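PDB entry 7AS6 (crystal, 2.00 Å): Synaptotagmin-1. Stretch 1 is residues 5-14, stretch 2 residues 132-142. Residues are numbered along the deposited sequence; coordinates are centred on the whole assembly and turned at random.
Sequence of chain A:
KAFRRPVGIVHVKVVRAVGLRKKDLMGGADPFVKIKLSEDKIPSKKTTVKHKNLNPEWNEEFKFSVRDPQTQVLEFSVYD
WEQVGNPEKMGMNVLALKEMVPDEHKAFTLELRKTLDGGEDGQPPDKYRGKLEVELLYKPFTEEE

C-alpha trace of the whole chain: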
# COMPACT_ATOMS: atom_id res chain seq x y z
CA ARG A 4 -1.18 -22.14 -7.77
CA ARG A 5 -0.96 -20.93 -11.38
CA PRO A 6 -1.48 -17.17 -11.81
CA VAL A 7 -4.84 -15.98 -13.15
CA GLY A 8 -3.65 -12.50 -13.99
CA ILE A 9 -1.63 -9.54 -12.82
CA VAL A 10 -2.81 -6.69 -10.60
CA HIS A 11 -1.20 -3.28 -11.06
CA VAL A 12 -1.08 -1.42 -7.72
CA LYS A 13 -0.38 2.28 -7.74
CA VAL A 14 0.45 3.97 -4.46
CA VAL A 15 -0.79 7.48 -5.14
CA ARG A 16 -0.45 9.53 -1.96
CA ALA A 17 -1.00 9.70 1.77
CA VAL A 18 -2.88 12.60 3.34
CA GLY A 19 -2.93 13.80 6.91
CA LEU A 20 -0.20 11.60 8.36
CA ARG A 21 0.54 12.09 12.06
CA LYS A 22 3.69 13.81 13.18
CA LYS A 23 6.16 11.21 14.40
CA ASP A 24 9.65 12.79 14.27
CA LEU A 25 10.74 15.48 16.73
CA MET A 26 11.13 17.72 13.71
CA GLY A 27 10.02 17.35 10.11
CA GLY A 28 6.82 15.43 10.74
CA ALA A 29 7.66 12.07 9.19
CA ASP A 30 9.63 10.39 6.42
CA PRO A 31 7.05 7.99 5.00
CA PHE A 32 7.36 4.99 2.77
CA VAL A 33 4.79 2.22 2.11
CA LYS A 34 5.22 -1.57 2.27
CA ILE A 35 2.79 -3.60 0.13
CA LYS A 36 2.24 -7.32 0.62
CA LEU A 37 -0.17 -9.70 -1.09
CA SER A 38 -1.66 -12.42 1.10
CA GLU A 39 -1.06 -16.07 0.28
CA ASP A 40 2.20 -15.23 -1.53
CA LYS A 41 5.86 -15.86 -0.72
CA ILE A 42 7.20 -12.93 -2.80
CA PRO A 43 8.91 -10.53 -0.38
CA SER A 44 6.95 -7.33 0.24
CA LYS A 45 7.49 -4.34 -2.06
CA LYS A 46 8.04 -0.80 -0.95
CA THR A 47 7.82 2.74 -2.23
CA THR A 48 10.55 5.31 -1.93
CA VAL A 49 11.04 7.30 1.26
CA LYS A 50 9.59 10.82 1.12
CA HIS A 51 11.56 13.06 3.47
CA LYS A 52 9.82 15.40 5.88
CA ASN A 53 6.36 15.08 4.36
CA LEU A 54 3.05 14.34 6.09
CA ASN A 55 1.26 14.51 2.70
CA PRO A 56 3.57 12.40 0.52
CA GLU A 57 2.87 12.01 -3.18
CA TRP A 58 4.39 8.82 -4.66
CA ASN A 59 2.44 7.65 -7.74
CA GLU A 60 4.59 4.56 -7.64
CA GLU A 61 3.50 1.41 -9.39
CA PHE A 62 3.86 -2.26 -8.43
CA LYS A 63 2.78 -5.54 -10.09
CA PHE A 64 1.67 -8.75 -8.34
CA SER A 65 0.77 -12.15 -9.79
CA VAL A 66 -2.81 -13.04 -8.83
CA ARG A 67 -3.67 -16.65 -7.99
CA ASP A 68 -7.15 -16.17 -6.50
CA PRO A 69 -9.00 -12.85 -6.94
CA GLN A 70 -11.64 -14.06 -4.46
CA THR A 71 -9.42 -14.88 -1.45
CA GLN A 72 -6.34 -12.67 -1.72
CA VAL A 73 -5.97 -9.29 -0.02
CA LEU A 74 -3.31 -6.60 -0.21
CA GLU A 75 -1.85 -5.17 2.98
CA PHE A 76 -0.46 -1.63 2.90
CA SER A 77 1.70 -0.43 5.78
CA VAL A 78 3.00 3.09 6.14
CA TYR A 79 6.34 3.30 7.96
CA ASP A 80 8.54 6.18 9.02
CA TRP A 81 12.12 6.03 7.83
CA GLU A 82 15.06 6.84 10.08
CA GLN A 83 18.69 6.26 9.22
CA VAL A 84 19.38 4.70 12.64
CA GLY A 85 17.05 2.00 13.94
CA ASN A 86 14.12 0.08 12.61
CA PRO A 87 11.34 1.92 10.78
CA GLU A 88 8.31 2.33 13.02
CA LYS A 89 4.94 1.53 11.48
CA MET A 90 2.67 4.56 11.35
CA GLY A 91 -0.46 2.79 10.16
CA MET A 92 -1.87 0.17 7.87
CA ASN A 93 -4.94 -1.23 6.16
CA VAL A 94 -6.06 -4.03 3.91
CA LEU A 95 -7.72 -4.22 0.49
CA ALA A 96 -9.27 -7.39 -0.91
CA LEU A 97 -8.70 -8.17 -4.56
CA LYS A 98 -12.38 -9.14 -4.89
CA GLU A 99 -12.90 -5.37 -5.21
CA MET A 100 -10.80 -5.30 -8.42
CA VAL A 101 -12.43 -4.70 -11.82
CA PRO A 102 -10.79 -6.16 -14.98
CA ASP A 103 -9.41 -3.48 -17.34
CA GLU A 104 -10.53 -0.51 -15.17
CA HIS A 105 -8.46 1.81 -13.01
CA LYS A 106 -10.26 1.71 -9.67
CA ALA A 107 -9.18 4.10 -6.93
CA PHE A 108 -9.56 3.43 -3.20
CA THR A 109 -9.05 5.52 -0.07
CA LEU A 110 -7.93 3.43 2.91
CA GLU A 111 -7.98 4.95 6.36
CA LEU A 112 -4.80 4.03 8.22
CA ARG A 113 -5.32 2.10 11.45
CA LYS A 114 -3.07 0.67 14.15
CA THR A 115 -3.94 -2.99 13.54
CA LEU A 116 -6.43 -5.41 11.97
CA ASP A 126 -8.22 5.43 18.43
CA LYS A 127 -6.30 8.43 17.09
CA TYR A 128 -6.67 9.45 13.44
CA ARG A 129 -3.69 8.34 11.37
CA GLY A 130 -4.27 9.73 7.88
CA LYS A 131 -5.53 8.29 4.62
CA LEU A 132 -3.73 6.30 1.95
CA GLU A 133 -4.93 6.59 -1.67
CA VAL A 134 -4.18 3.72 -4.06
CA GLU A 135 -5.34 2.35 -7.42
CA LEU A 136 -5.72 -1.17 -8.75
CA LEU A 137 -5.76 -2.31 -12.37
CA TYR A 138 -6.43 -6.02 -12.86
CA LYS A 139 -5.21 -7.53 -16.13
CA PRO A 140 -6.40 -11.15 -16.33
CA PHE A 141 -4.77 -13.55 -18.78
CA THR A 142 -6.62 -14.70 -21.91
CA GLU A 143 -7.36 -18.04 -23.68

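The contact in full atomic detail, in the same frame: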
# COMPACT_ATOMS: atom_id res chain seq x y z
N ARG A 5 -1.36 -21.60 -10.15
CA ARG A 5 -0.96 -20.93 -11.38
C ARG A 5 -1.65 -19.57 -11.49
O ARG A 5 -2.84 -19.46 -11.19
CB ARG A 5 -1.30 -21.79 -12.59
CG ARG A 5 -0.30 -22.91 -12.81
CD ARG A 5 0.95 -22.36 -13.46
NE ARG A 5 0.72 -22.05 -14.87
CZ ARG A 5 1.43 -21.17 -15.57
NH1 ARG A 5 1.14 -20.97 -16.86
NH2 ARG A 5 2.40 -20.48 -15.00
N PRO A 6 -0.94 -18.53 -11.92
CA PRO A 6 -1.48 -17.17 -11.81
C PRO A 6 -2.60 -16.91 -12.82
O PRO A 6 -2.47 -17.21 -14.00
CB PRO A 6 -0.26 -16.27 -12.07
CG PRO A 6 0.93 -17.17 -11.88
CD PRO A 6 0.47 -18.51 -12.35
N VAL A 7 -3.69 -16.32 -12.32
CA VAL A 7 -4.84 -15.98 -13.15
C VAL A 7 -4.58 -14.72 -13.96
O VAL A 7 -5.04 -14.59 -15.10
CB VAL A 7 -6.09 -15.81 -12.27
CG1 VAL A 7 -7.34 -15.70 -13.13
CG2 VAL A 7 -6.19 -16.94 -11.27
N GLY A 8 -3.90 -13.77 -13.35
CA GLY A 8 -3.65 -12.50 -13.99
C GLY A 8 -2.63 -11.73 -13.19
O GLY A 8 -1.93 -12.28 -12.34
N ILE A 9 -2.57 -10.43 -13.47
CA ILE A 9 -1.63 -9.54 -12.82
C ILE A 9 -2.39 -8.31 -12.37
O ILE A 9 -3.17 -7.74 -13.14
CB ILE A 9 -0.47 -9.16 -13.76
CG1 ILE A 9 0.35 -10.41 -14.10
CG2 ILE A 9 0.42 -8.11 -13.11
CD1 ILE A 9 1.34 -10.18 -15.21
N VAL A 10 -2.20 -7.91 -11.12
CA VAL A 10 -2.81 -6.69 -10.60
C VAL A 10 -1.75 -5.61 -10.54
O VAL A 10 -0.64 -5.83 -10.03
CB VAL A 10 -3.47 -6.94 -9.23
CG1 VAL A 10 -2.48 -7.50 -8.23
CG2 VAL A 10 -4.10 -5.67 -8.73
N HIS A 11 -2.07 -4.45 -11.11
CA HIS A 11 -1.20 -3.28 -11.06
C HIS A 11 -1.67 -2.39 -9.92
O HIS A 11 -2.83 -1.97 -9.91
CB HIS A 11 -1.22 -2.52 -12.39
CG HIS A 11 -0.74 -3.33 -13.56
ND1 HIS A 11 0.54 -3.22 -14.07
CD2 HIS A 11 -1.36 -4.26 -14.32
CE1 HIS A 11 0.68 -4.05 -15.09
NE2 HIS A 11 -0.46 -4.69 -15.26
N VAL A 12 -0.78 -2.17 -8.95
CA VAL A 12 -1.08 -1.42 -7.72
C VAL A 12 -0.31 -0.12 -7.78
O VAL A 12 0.93 -0.11 -7.85
CB VAL A 12 -0.68 -2.20 -6.46
CG1 VAL A 12 -1.10 -1.43 -5.21
CG2 VAL A 12 -1.28 -3.58 -6.46
N LYS A 13 -1.02 0.99 -7.77
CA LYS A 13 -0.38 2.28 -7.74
C LYS A 13 -0.58 2.83 -6.34
O LYS A 13 -1.71 2.88 -5.85
CB LYS A 13 -0.97 3.22 -8.80
CG LYS A 13 -0.15 4.51 -8.98
CD LYS A 13 -0.82 5.46 -9.96
CE LYS A 13 0.19 6.12 -10.89
NZ LYS A 13 -0.52 6.83 -12.00
N VAL A 14 0.52 3.20 -5.69
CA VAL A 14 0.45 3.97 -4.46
C VAL A 14 0.48 5.44 -4.85
O VAL A 14 1.51 5.95 -5.30
CB VAL A 14 1.58 3.62 -3.49
CG1 VAL A 14 1.47 4.48 -2.22
CG2 VAL A 14 1.52 2.14 -3.13
N LEU A 132 -4.56 6.71 3.08
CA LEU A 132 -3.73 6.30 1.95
C LEU A 132 -4.62 6.14 0.73
O LEU A 132 -5.69 5.54 0.82
CB LEU A 132 -3.02 4.98 2.23
CG LEU A 132 -2.01 4.54 1.18
CD1 LEU A 132 -0.84 5.51 1.13
CD2 LEU A 132 -1.52 3.12 1.43
N GLU A 133 -4.19 6.70 -0.41
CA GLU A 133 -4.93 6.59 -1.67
C GLU A 133 -4.15 5.73 -2.65
O GLU A 133 -2.97 5.98 -2.89
CB GLU A 133 -5.21 7.97 -2.27
CG GLU A 133 -5.98 8.86 -1.29
CD GLU A 133 -6.53 10.12 -1.92
OE1 GLU A 133 -6.24 10.39 -3.10
OE2 GLU A 133 -7.28 10.86 -1.22
N VAL A 134 -4.81 4.69 -3.17
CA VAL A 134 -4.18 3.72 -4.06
C VAL A 134 -5.11 3.45 -5.24
O VAL A 134 -6.29 3.82 -5.23
CB VAL A 134 -3.86 2.40 -3.33
CG1 VAL A 134 -3.12 2.65 -2.01
CG2 VAL A 134 -5.12 1.62 -3.08
N GLU A 135 -4.57 2.79 -6.26
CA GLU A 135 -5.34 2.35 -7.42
C GLU A 135 -4.98 0.91 -7.76
O GLU A 135 -3.84 0.49 -7.56
CB GLU A 135 -5.08 3.16 -8.68
CG GLU A 135 -5.58 4.57 -8.70
CD GLU A 135 -5.22 5.24 -10.01
OE1 GLU A 135 -4.98 4.49 -11.00
OE2 GLU A 135 -5.13 6.49 -10.04
N LEU A 136 -5.95 0.19 -8.29
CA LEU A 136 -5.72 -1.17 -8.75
C LEU A 136 -6.17 -1.27 -10.20
O LEU A 136 -7.21 -0.72 -10.57
CB LEU A 136 -6.47 -2.19 -7.91
CG LEU A 136 -6.27 -2.19 -6.39
CD1 LEU A 136 -7.04 -3.35 -5.80
CD2 LEU A 136 -4.80 -2.27 -6.01
N LEU A 137 -5.37 -1.95 -11.01
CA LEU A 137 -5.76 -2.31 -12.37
C LEU A 137 -5.50 -3.80 -12.55
O LEU A 137 -4.35 -4.24 -12.51
CB LEU A 137 -5.00 -1.49 -13.42
CG LEU A 137 -5.24 -1.95 -14.86
CD1 LEU A 137 -6.71 -1.79 -15.24
CD2 LEU A 137 -4.34 -1.20 -15.83
N TYR A 138 -6.56 -4.58 -12.73
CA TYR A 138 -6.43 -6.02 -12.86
C TYR A 138 -6.40 -6.40 -14.33
O TYR A 138 -7.35 -6.10 -15.07
CB TYR A 138 -7.55 -6.75 -12.13
CG TYR A 138 -7.44 -8.25 -12.26
CD1 TYR A 138 -6.26 -8.89 -11.93
CD2 TYR A 138 -8.51 -9.02 -12.71
CE1 TYR A 138 -6.14 -10.26 -12.04
CE2 TYR A 138 -8.40 -10.39 -12.83
CZ TYR A 138 -7.21 -11.00 -12.49
OH TYR A 138 -7.06 -12.37 -12.60
N LYS A 139 -5.32 -7.03 -14.76
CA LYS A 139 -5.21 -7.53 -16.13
C LYS A 139 -5.22 -9.05 -16.06
O LYS A 139 -4.19 -9.67 -15.76
CB LYS A 139 -3.94 -7.03 -16.81
CG LYS A 139 -3.90 -5.52 -16.94
CD LYS A 139 -5.09 -4.98 -17.74
CE LYS A 139 -4.72 -4.75 -19.20
NZ LYS A 139 -5.83 -4.10 -19.96
N PRO A 140 -6.37 -9.69 -16.29
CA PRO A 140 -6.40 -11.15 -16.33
C PRO A 140 -5.81 -11.67 -17.64
O PRO A 140 -5.77 -10.96 -18.65
CB PRO A 140 -7.90 -11.46 -16.25
CG PRO A 140 -8.54 -10.27 -16.90
CD PRO A 140 -7.69 -9.09 -16.54
N PHE A 141 -5.33 -12.91 -17.60
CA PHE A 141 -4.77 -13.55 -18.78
C PHE A 141 -5.89 -14.12 -19.65
O PHE A 141 -6.98 -14.41 -19.15
CB PHE A 141 -3.80 -14.67 -18.40
CG PHE A 141 -2.67 -14.22 -17.51
CD1 PHE A 141 -2.05 -13.01 -17.71
CD2 PHE A 141 -2.23 -15.03 -16.48
CE1 PHE A 141 -1.01 -12.60 -16.89
CE2 PHE A 141 -1.20 -14.64 -15.67
CZ PHE A 141 -0.58 -13.42 -15.87
N THR A 142 -5.61 -14.29 -20.94
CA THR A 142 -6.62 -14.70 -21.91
C THR A 142 -6.48 -16.19 -22.25
O THR A 142 -5.65 -16.91 -21.69
CB THR A 142 -6.54 -13.83 -23.17
OG1 THR A 142 -7.57 -14.20 -24.09
CG2 THR A 142 -5.18 -13.97 -23.85
O HOH W 1 -3.27 8.30 -10.75

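Two distant segments of one chain, at least 118 residues apart in sequence, pair as neighbouring antiparallel β-strands, with a regular backbone ladder supplemented by side-chain packing on both sheet faces and an aromatic cover at one end. The axes of strands 8-14 and 132-140 approach to 4.4 Å with their N-to-C directions 163° apart, and the contact buries 820 Å² in total.

The ladder consists of reciprocal pairs. I9 N donates to K139 O (2.9 Å) and K139 N to I9 O (2.8 Å); H11 N reaches L137 O at 2.7 Å, with L137 N to H11 O at 2.8 Å; K13 N to E135 O and E135 N to K13 O both measure 2.9 Å. N-H...O angles of 155-175° show that all six bonds are close to linear. Between these pairs, at the non-hydrogen-bonded positions, CA-H...O contacts such as L136 CA to H11 O (3.2 Å) add further contacts. Past the strand, F141 N to V7 O (3.0 Å) adds one more bond.

Alternation sorts the side chains. V10, V12, V14, V134, L136 and Y138 share a buried face, where apolar groups suit the lack of solvent: V12 CG2 lies 3.8 Å from L136 CD2, and V10 CB 4.3 Å from Y138 CD1. The other face carries I9, H11, K13, E135, L137 and K139, more accessible and mixed in character. There a water links K13 and E135, donating to E135 OE2 (2.7 Å) and weakly accepting from K13 NZ (3.4 Å).

G8 is the tightest point, its CA 3.9 Å from P140 CA. An ideal CB would fall 2.7 Å from each of P140 CA, K139 O and Y138 OH, so glycine fits where a side chain would clash. F141, with chi1 in m, lays its ring face over G8 CA, 3.6 Å from the centroid and 10° off the normal, while its CZ meets I9 CG1 at 3.6 Å.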